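Local coordinates for protein carboxypeptidase Y inhibitor (Saccharomyces cerevisiae, PDB 1WPX) that inhibits the serine carboxypeptidase carboxypeptidase Y specifically and potently, as a cytoplasmic yeast member of the phosphatidylethanolamine-binding protein family, at residues B[167-172]-B[206-212]; B[32-36]-B[69-73]; B[58-62]-B[150-154]. All coordinates share one frame; numbering follows the deposited sequence.

Interaction 1: residues B[167-172]-B[206-212]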
loop_
_atom_site.group_PDB
_atom_site.type_symbol
_atom_site.label_atom_id
_atom_site.label_comp_id
_atom_site.label_asym_id
_atom_site.label_seq_id
_atom_site.Cartn_x
_atom_site.Cartn_y
_atom_site.Cartn_z
ATOM N N LEU B 167 -0.830 1.147 -24.002
ATOM C CA LEU B 167 -0.016 0.013 -24.438
ATOM C C LEU B 167 1.219 0.474 -25.207
ATOM O O LEU B 167 1.125 1.316 -26.108
ATOM C CB LEU B 167 -0.830 -0.939 -25.321
ATOM C CG LEU B 167 -2.119 -1.521 -24.738
ATOM C CD1 LEU B 167 -3.281 -0.637 -25.134
ATOM C CD2 LEU B 167 -2.346 -2.918 -25.264
ATOM N N LEU B 168 2.376 -0.076 -24.843
ATOM C CA LEU B 168 3.625 0.271 -25.504
ATOM C C LEU B 168 4.073 -0.881 -26.404
ATOM O O LEU B 168 4.255 -2.010 -25.941
ATOM C CB LEU B 168 4.716 0.574 -24.470
ATOM C CG LEU B 168 6.060 1.025 -25.052
ATOM C CD1 LEU B 168 5.888 2.393 -25.676
ATOM C CD2 LEU B 168 7.127 1.077 -23.971
ATOM N N TYR B 169 4.241 -0.595 -27.693
ATOM C CA TYR B 169 4.673 -1.616 -28.642
ATOM C C TYR B 169 6.032 -1.309 -29.253
ATOM O O TYR B 169 6.389 -0.147 -29.450
ATOM C CB TYR B 169 3.673 -1.755 -29.789
ATOM C CG TYR B 169 2.343 -2.354 -29.419
ATOM C CD1 TYR B 169 1.295 -1.550 -28.972
ATOM C CD2 TYR B 169 2.122 -3.728 -29.537
ATOM C CE1 TYR B 169 0.053 -2.100 -28.654
ATOM C CE2 TYR B 169 0.891 -4.292 -29.218
ATOM C CZ TYR B 169 -0.144 -3.471 -28.779
ATOM O OH TYR B 169 -1.374 -4.022 -28.486
ATOM N N LYS B 170 6.791 -2.357 -29.549
ATOM C CA LYS B 170 8.085 -2.194 -30.197
ATOM C C LYS B 170 7.813 -2.446 -31.674
ATOM O O LYS B 170 7.200 -3.452 -32.022
ATOM C CB LYS B 170 9.091 -3.223 -29.695
ATOM C CG LYS B 170 10.406 -3.157 -30.445
ATOM C CD LYS B 170 11.240 -4.404 -30.240
ATOM C CE LYS B 170 12.471 -4.376 -31.137
ATOM N NZ LYS B 170 13.356 -5.563 -30.933
ATOM N N GLN B 171 8.244 -1.533 -32.538
ATOM C CA GLN B 171 8.026 -1.686 -33.975
ATOM C C GLN B 171 9.105 -2.580 -34.572
ATOM O O GLN B 171 10.207 -2.658 -34.035
ATOM C CB GLN B 171 8.056 -0.317 -34.660
ATOM C CG GLN B 171 7.041 0.664 -34.097
ATOM C CD GLN B 171 7.164 2.063 -34.681
ATOM O OE1 GLN B 171 6.512 3.000 -34.216
ATOM N NE2 GLN B 171 7.996 2.210 -35.705
ATOM N N PRO B 172 8.800 -3.275 -35.684
ATOM C CA PRO B 172 9.786 -4.155 -36.330
ATOM C C PRO B 172 10.936 -3.267 -36.802
ATOM O O PRO B 172 10.703 -2.141 -37.258
ATOM C CB PRO B 172 9.016 -4.744 -37.515
ATOM C CG PRO B 172 7.573 -4.567 -37.154
ATOM C CD PRO B 172 7.550 -3.233 -36.463
ATOM N N ASN B 206 2.538 -6.482 -37.159
ATOM C CA ASN B 206 3.670 -7.118 -36.508
ATOM C C ASN B 206 4.291 -6.335 -35.364
ATOM O O ASN B 206 5.512 -6.294 -35.242
ATOM C CB ASN B 206 4.746 -7.411 -37.547
ATOM C CG ASN B 206 4.232 -8.271 -38.681
ATOM O OD1 ASN B 206 4.637 -8.104 -39.833
ATOM N ND2 ASN B 206 3.340 -9.208 -38.362
ATOM N N LEU B 207 3.466 -5.717 -34.523
ATOM C CA LEU B 207 3.993 -4.960 -33.389
ATOM C C LEU B 207 4.161 -5.883 -32.188
ATOM O O LEU B 207 3.383 -6.809 -31.996
ATOM C CB LEU B 207 3.062 -3.801 -33.031
ATOM C CG LEU B 207 2.713 -2.827 -34.160
ATOM C CD1 LEU B 207 2.113 -1.572 -33.558
ATOM C CD2 LEU B 207 3.953 -2.479 -34.965
ATOM N N GLN B 208 5.187 -5.634 -31.385
ATOM C CA GLN B 208 5.453 -6.459 -30.214
ATOM C C GLN B 208 5.090 -5.711 -28.932
ATOM O O GLN B 208 5.726 -4.715 -28.595
ATOM C CB GLN B 208 6.936 -6.834 -30.180
ATOM C CG GLN B 208 7.271 -8.025 -29.290
ATOM C CD GLN B 208 8.763 -8.144 -29.012
ATOM O OE1 GLN B 208 9.591 -7.997 -29.911
ATOM N NE2 GLN B 208 9.110 -8.416 -27.760
ATOM N N LEU B 209 4.069 -6.191 -28.225
ATOM C CA LEU B 209 3.629 -5.574 -26.970
ATOM C C LEU B 209 4.748 -5.670 -25.937
ATOM O O LEU B 209 5.288 -6.748 -25.709
ATOM C CB LEU B 209 2.400 -6.298 -26.419
ATOM C CG LEU B 209 1.308 -5.475 -25.726
ATOM C CD1 LEU B 209 0.633 -6.336 -24.660
ATOM C CD2 LEU B 209 1.890 -4.226 -25.101
ATOM N N VAL B 210 5.089 -4.554 -25.304
ATOM C CA VAL B 210 6.150 -4.556 -24.304
ATOM C C VAL B 210 5.671 -4.183 -22.904
ATOM O O VAL B 210 6.190 -4.698 -21.916
ATOM C CB VAL B 210 7.312 -3.607 -24.721
ATOM C CG1 VAL B 210 8.270 -3.386 -23.559
ATOM C CG2 VAL B 210 8.075 -4.217 -25.881
ATOM N N ALA B 211 4.683 -3.295 -22.814
ATOM C CA ALA B 211 4.174 -2.871 -21.512
ATOM C C ALA B 211 2.767 -2.295 -21.582
ATOM O O ALA B 211 2.258 -1.995 -22.664
ATOM C CB ALA B 211 5.115 -1.848 -20.898
ATOM N N SER B 212 2.150 -2.139 -20.411
ATOM C CA SER B 212 0.797 -1.597 -20.312
ATOM C C SER B 212 0.417 -1.102 -18.911
ATOM O O SER B 212 0.814 -1.679 -17.905
ATOM C CB SER B 212 -0.215 -2.651 -20.753
ATOM O OG SER B 212 -1.537 -2.159 -20.621
#

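Interaction 2: residues B[32-36]-B[69-73]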
loop_
_atom_site.group_PDB
_atom_site.type_symbol
_atom_site.label_atom_id
_atom_site.label_comp_id
_atom_site.label_asym_id
_atom_site.label_seq_id
_atom_site.Cartn_x
_atom_site.Cartn_y
_atom_site.Cartn_z
ATOM N N GLN B 32 3.714 -11.488 -21.043
ATOM C CA GLN B 32 4.668 -11.212 -19.978
ATOM C C GLN B 32 5.240 -9.829 -20.228
ATOM O O GLN B 32 5.806 -9.574 -21.285
ATOM C CB GLN B 32 5.820 -12.222 -20.000
ATOM C CG GLN B 32 5.447 -13.637 -19.598
ATOM C CD GLN B 32 5.107 -13.751 -18.126
ATOM O OE1 GLN B 32 4.191 -13.086 -17.639
ATOM N NE2 GLN B 32 5.845 -14.594 -17.408
ATOM N N PRO B 33 5.088 -8.911 -19.267
ATOM C CA PRO B 33 5.622 -7.555 -19.440
ATOM C C PRO B 33 7.151 -7.581 -19.388
ATOM O O PRO B 33 7.732 -8.333 -18.607
ATOM C CB PRO B 33 5.028 -6.791 -18.254
ATOM C CG PRO B 33 3.787 -7.572 -17.917
ATOM C CD PRO B 33 4.239 -8.994 -18.068
ATOM N N SER B 34 7.797 -6.764 -20.215
ATOM C CA SER B 34 9.254 -6.706 -20.236
ATOM C C SER B 34 9.736 -5.565 -19.369
ATOM O O SER B 34 10.906 -5.502 -19.001
ATOM C CB SER B 34 9.767 -6.516 -21.658
ATOM O OG SER B 34 9.513 -7.671 -22.429
ATOM N N GLY B 35 8.820 -4.663 -19.050
ATOM C CA GLY B 35 9.146 -3.527 -18.213
ATOM C C GLY B 35 7.843 -2.969 -17.690
ATOM O O GLY B 35 6.814 -3.638 -17.772
ATOM N N ILE B 36 7.868 -1.764 -17.136
ATOM C CA ILE B 36 6.635 -1.180 -16.653
ATOM C C ILE B 36 6.502 0.225 -17.215
ATOM O O ILE B 36 7.482 0.960 -17.331
ATOM C CB ILE B 36 6.564 -1.169 -15.094
ATOM C CG1 ILE B 36 7.347 0.006 -14.535
ATOM C CG2 ILE B 36 7.061 -2.497 -14.527
ATOM C CD1 ILE B 36 6.450 1.178 -14.220
ATOM N N ASN B 69 13.625 -3.853 -17.024
ATOM C CA ASN B 69 14.293 -4.636 -15.997
ATOM C C ASN B 69 14.546 -6.033 -16.532
ATOM O O ASN B 69 13.629 -6.857 -16.577
ATOM C CB ASN B 69 13.428 -4.715 -14.741
ATOM C CG ASN B 69 14.076 -5.531 -13.645
ATOM O OD1 ASN B 69 15.206 -5.252 -13.240
ATOM N ND2 ASN B 69 13.367 -6.545 -13.157
ATOM N N LYS B 70 15.779 -6.291 -16.960
ATOM C CA LYS B 70 16.128 -7.607 -17.482
ATOM C C LYS B 70 16.034 -8.595 -16.334
ATOM O O LYS B 70 17.010 -8.839 -15.623
ATOM C CB LYS B 70 17.547 -7.606 -18.051
ATOM C CG LYS B 70 18.068 -8.990 -18.413
ATOM C CD LYS B 70 19.452 -8.907 -19.032
ATOM C CE LYS B 70 20.140 -10.259 -19.027
ATOM N NZ LYS B 70 20.378 -10.731 -17.630
ATOM N N GLN B 71 14.842 -9.150 -16.153
ATOM C CA GLN B 71 14.594 -10.100 -15.084
ATOM C C GLN B 71 13.112 -10.450 -15.133
ATOM O O GLN B 71 12.722 -11.595 -14.911
ATOM C CB GLN B 71 14.951 -9.472 -13.730
ATOM C CG GLN B 71 15.209 -10.484 -12.630
ATOM C CD GLN B 71 13.963 -11.255 -12.237
ATOM O OE1 GLN B 71 14.045 -12.382 -11.743
ATOM N NE2 GLN B 71 12.799 -10.645 -12.440
ATOM N N MET B 72 12.291 -9.450 -15.435
ATOM C CA MET B 72 10.850 -9.639 -15.535
ATOM C C MET B 72 10.530 -10.599 -16.679
ATOM O O MET B 72 9.363 -10.818 -17.018
ATOM C CB MET B 72 10.167 -8.299 -15.789
ATOM C CG MET B 72 10.434 -7.265 -14.720
ATOM S SD MET B 72 9.586 -5.729 -15.076
ATOM C CE MET B 72 7.898 -6.220 -14.743
ATOM N N GLN B 73 11.579 -11.168 -17.265
ATOM C CA GLN B 73 11.438 -12.099 -18.374
ATOM C C GLN B 73 12.121 -13.432 -18.075
ATOM O O GLN B 73 13.165 -13.476 -17.424
ATOM C CB GLN B 73 12.031 -11.478 -19.638
ATOM C CG GLN B 73 11.363 -10.178 -20.050
ATOM C CD GLN B 73 11.931 -9.606 -21.333
ATOM O OE1 GLN B 73 13.069 -9.137 -21.371
ATOM N NE2 GLN B 73 11.141 -9.650 -22.397
#

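Interaction 3: residues B[58-62]-B[150-154]. With SO4 (sulfate ion), chain G.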
loop_
_atom_site.group_PDB
_atom_site.type_symbol
_atom_site.label_atom_id
_atom_site.label_comp_id
_atom_site.label_asym_id
_atom_site.label_seq_id
_atom_site.Cartn_x
_atom_site.Cartn_y
_atom_site.Cartn_z
ATOM N N ALA B 58 -7.686 14.115 -17.024
ATOM C CA ALA B 58 -7.147 13.384 -18.166
ATOM C C ALA B 58 -7.497 14.117 -19.460
ATOM O O ALA B 58 -7.645 13.510 -20.522
ATOM C CB ALA B 58 -7.716 11.976 -18.191
ATOM N N ARG B 59 -7.604 15.436 -19.358
ATOM C CA ARG B 59 -7.964 16.290 -20.483
ATOM C C ARG B 59 -6.869 16.440 -21.547
ATOM O O ARG B 59 -7.155 16.404 -22.741
ATOM C CB ARG B 59 -8.370 17.664 -19.944
ATOM C CG ARG B 59 -9.162 18.517 -20.904
ATOM C CD ARG B 59 -9.449 19.882 -20.298
ATOM N NE ARG B 59 -8.234 20.507 -19.775
ATOM C CZ ARG B 59 -8.073 21.817 -19.608
ATOM N NH1 ARG B 59 -9.051 22.657 -19.927
ATOM N NH2 ARG B 59 -6.931 22.290 -19.118
ATOM N N SER B 60 -5.620 16.611 -21.121
ATOM C CA SER B 60 -4.511 16.766 -22.065
ATOM C C SER B 60 -3.686 15.490 -22.168
ATOM O O SER B 60 -3.932 14.527 -21.445
ATOM C CB SER B 60 -3.613 17.927 -21.636
ATOM O OG SER B 60 -4.358 19.130 -21.550
ATOM N N LYS B 61 -2.708 15.474 -23.069
ATOM C CA LYS B 61 -1.880 14.288 -23.235
ATOM C C LYS B 61 -0.945 14.096 -22.042
ATOM O O LYS B 61 -0.317 15.044 -21.573
ATOM C CB LYS B 61 -1.068 14.363 -24.534
ATOM C CG LYS B 61 -0.397 13.039 -24.875
ATOM C CD LYS B 61 0.119 12.969 -26.305
ATOM C CE LYS B 61 1.387 13.778 -26.508
ATOM N NZ LYS B 61 1.929 13.554 -27.882
ATOM N N PRO B 62 -0.845 12.855 -21.534
ATOM C CA PRO B 62 0.009 12.529 -20.391
ATOM C C PRO B 62 1.469 12.285 -20.754
ATOM O O PRO B 62 1.813 12.142 -21.925
ATOM C CB PRO B 62 -0.647 11.275 -19.840
ATOM C CG PRO B 62 -1.048 10.572 -21.089
ATOM C CD PRO B 62 -1.654 11.685 -21.924
ATOM N N TYR B 150 -4.304 12.815 -29.567
ATOM C CA TYR B 150 -4.868 12.498 -28.263
ATOM C C TYR B 150 -6.238 13.099 -27.995
ATOM O O TYR B 150 -6.513 14.247 -28.341
ATOM C CB TYR B 150 -3.929 12.959 -27.145
ATOM C CG TYR B 150 -4.456 12.662 -25.754
ATOM C CD1 TYR B 150 -4.321 11.393 -25.194
ATOM C CD2 TYR B 150 -5.109 13.641 -25.006
ATOM C CE1 TYR B 150 -4.822 11.101 -23.918
ATOM C CE2 TYR B 150 -5.615 13.364 -23.734
ATOM C CZ TYR B 150 -5.466 12.091 -23.197
ATOM O OH TYR B 150 -5.948 11.801 -21.938
ATOM N N MET B 151 -7.084 12.303 -27.353
ATOM C CA MET B 151 -8.419 12.722 -26.960
ATOM C C MET B 151 -8.711 12.081 -25.603
ATOM O O MET B 151 -8.762 10.857 -25.489
ATOM C CB MET B 151 -9.456 12.267 -27.976
ATOM C CG MET B 151 -10.810 12.889 -27.727
ATOM S SD MET B 151 -12.050 12.385 -28.912
ATOM C CE MET B 151 -12.926 11.148 -27.928
ATOM N N GLY B 152 -8.886 12.914 -24.579
ATOM C CA GLY B 152 -9.152 12.417 -23.241
ATOM C C GLY B 152 -10.449 11.648 -23.061
ATOM O O GLY B 152 -11.283 11.603 -23.966
ATOM N N PRO B 153 -10.651 11.030 -21.884
ATOM C CA PRO B 153 -11.867 10.262 -21.609
ATOM C C PRO B 153 -13.108 11.137 -21.713
ATOM O O PRO B 153 -13.094 12.316 -21.328
ATOM C CB PRO B 153 -11.647 9.754 -20.186
ATOM C CG PRO B 153 -10.166 9.705 -20.063
ATOM C CD PRO B 153 -9.743 10.986 -20.727
ATOM N N ALA B 154 -14.177 10.551 -22.236
ATOM C CA ALA B 154 -15.436 11.259 -22.401
ATOM C C ALA B 154 -16.571 10.245 -22.368
ATOM O O ALA B 154 -17.445 10.240 -23.242
ATOM C CB ALA B 154 -15.438 12.012 -23.719
HETATM S S SO4 G . -14.743 7.214 -24.668
HETATM O O1 SO4 G . -15.013 7.845 -25.973
HETATM O O2 SO4 G . -14.074 8.190 -23.787
HETATM O O3 SO4 G . -16.016 6.783 -24.061
HETATM O O4 SO4 G . -13.876 6.039 -24.865
#

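Interaction 1: residues B[167-172]-B[206-212]
Backbone hydrogen bonds carry the join between Leu168 and Lys170 on one strand and the run from Gln208 to Ala211 on the other. Lys170 is gripped in both directions: its N donates to Gln208 O at 2.8 Å, and its O accepts from Gln208 N at 3.0 Å. Further along, Leu168 N donates to Ala211 O. Leu168 O is shared. It takes Val210 N at 2.8 Å and, more weakly, Ala211 N at 3.4 Å. Two residues, Val210 and Ala211, thus face the single Leu168, which defines a classic beta bulge and shifts the register by one before the pair Tyr169-Leu209. The strands run antiparallel at 140°, and they belong to the antiparallel sheet of the phosphatidylethanolamine-binding fold. On its other edge 167-170 pairs with strand 90-96, while Val210 bonds through its backbone to Ser34.

CH-pi and apolar packing occupy the face that carries Tyr169 and Leu209. Leu209 CD2 sits above the centre of the Tyr169 ring, 4.3 Å from the centroid and 12° off the normal. With chi1 at -69°, Tyr169 CG lies anti to its carbonyl carbon, and the ring lies against Leu207 and Leu209: CD2 meets Leu207 CB at 3.6 Å and CE2 meets Leu209 CG. Val198 and Ala202 of helix 198-203 also touch this tyrosine. That helix ends in a Schellman motif with Asn206 as C-prime residue, after which Leu207 leads into the strand.

The face bearing Leu168 and Lys170 is packed differently. Leu168 CB approaches Ala211 CB at 4.3 Å, and Phe66 touches both Leu168 and, from the bulge, Val210. Lys170 and Gln208 extend side by side in the same direction.

Interaction 2: residues B[32-36]-B[69-73]
Met72 packs its thioether against Gly35 and Ile36 at the start of strand 35-40, in the antiparallel sheet of the phosphatidylethanolamine-binding fold. The partner segment, 69-73, is the loop that leaves strand 63-69, itself the antiparallel neighbour of 35-40. The loop turns sharply as it departs, with Lys70 at the centre of an inverse gamma turn, and Met72 N donates to Asn69 O within the same segment. A chain of another protein packs on Ile36 and Gln71, so this part of the fold lies at the interface between the two chains.

Of all the residues here Met72 has the most surface buried by the contact. Its chi1 of -58° and an extended chi2 carry SD to Gly35; the bend at chi3 (72°) then turns CE to Ile36. SD lies 3.9 Å from Gly35 CA, where no side chain intervenes. The terminal methyl CE meets Ile36 CG2, and the two side chains cross at a slant. Ala9 of helix 8-18 also touches Met72.

Ser34 comes second in buried surface. Its backbone pairs with Val210, tying this segment to another strand, while its side chain lies beside that of Gln73 and also touches Tyr82.

Gln73 is exposed, yet it has the third-largest surface buried by the contact. Its extended chain runs alongside Ser34, and its CG stands 3.9 Å from Ser34 OG.

Interaction 3: residues B[58-62]-B[150-154]
The ring of Tyr150 has one face covered by Lys61 and Pro62: Lys61 CA lies 3.8 Å from the centroid and 14° off the normal, toward the rim of the ring, while Pro62 CD makes a second CH-pi contact farther out, at 4.2 Å and 28°. At the edge, near the ring plane, come the carbonyl oxygens of Ala58 and Arg59. Two irregular loops of the phosphatidylethanolamine-binding fold meet here, one leading into strand 63-69 and the other following strand 145-148.

Chi1 of 180° sets Tyr150 CG anti to its own backbone N and carries the phenol across to 58-62. Its OH donates to Ala58 O at 2.8 Å, approaching from above the carbonyl plane, and has a further partner in Tyr41 OH. Ala58 O also receives a CA-H...O contact from Gly152, whose lack of a side chain permits the close approach. Alongside, Ala58 CB packs on Pro153 CD at 3.4 Å, and Phe215 touches both residues.

Past Pro153 the chain meets a sulfate ion, probably from the crystallisation liquor, which His112 and Tyr164 also hold, consistent with the anion-binding pocket of this family; Ala154 N donates to its O2 at 2.8 Å.

Overall arrangement
Interactions 1 and 2 serve the same sheet and meet directly: their centres are 13 Å apart, and Val210 O probably accepts a hydrogen bond from Ser34 N. Interaction 3 lies across the chain's centre from both, with its centre about 21 Å from that of interaction 1 and 27 Å from that of interaction 2. The chemistry follows the place in the fold. Strand pairing in 167-172/206-212, closest of the three to the chain's centre, rests on repeated backbone bonds. The largely buried 32-36/69-73 is led by a thioether packed at the start of strand 35-40, with Ser34 and Gln73 beside it. The partly buried loops in 58-62/150-154 are joined by one aromatic ring and its hydroxyl.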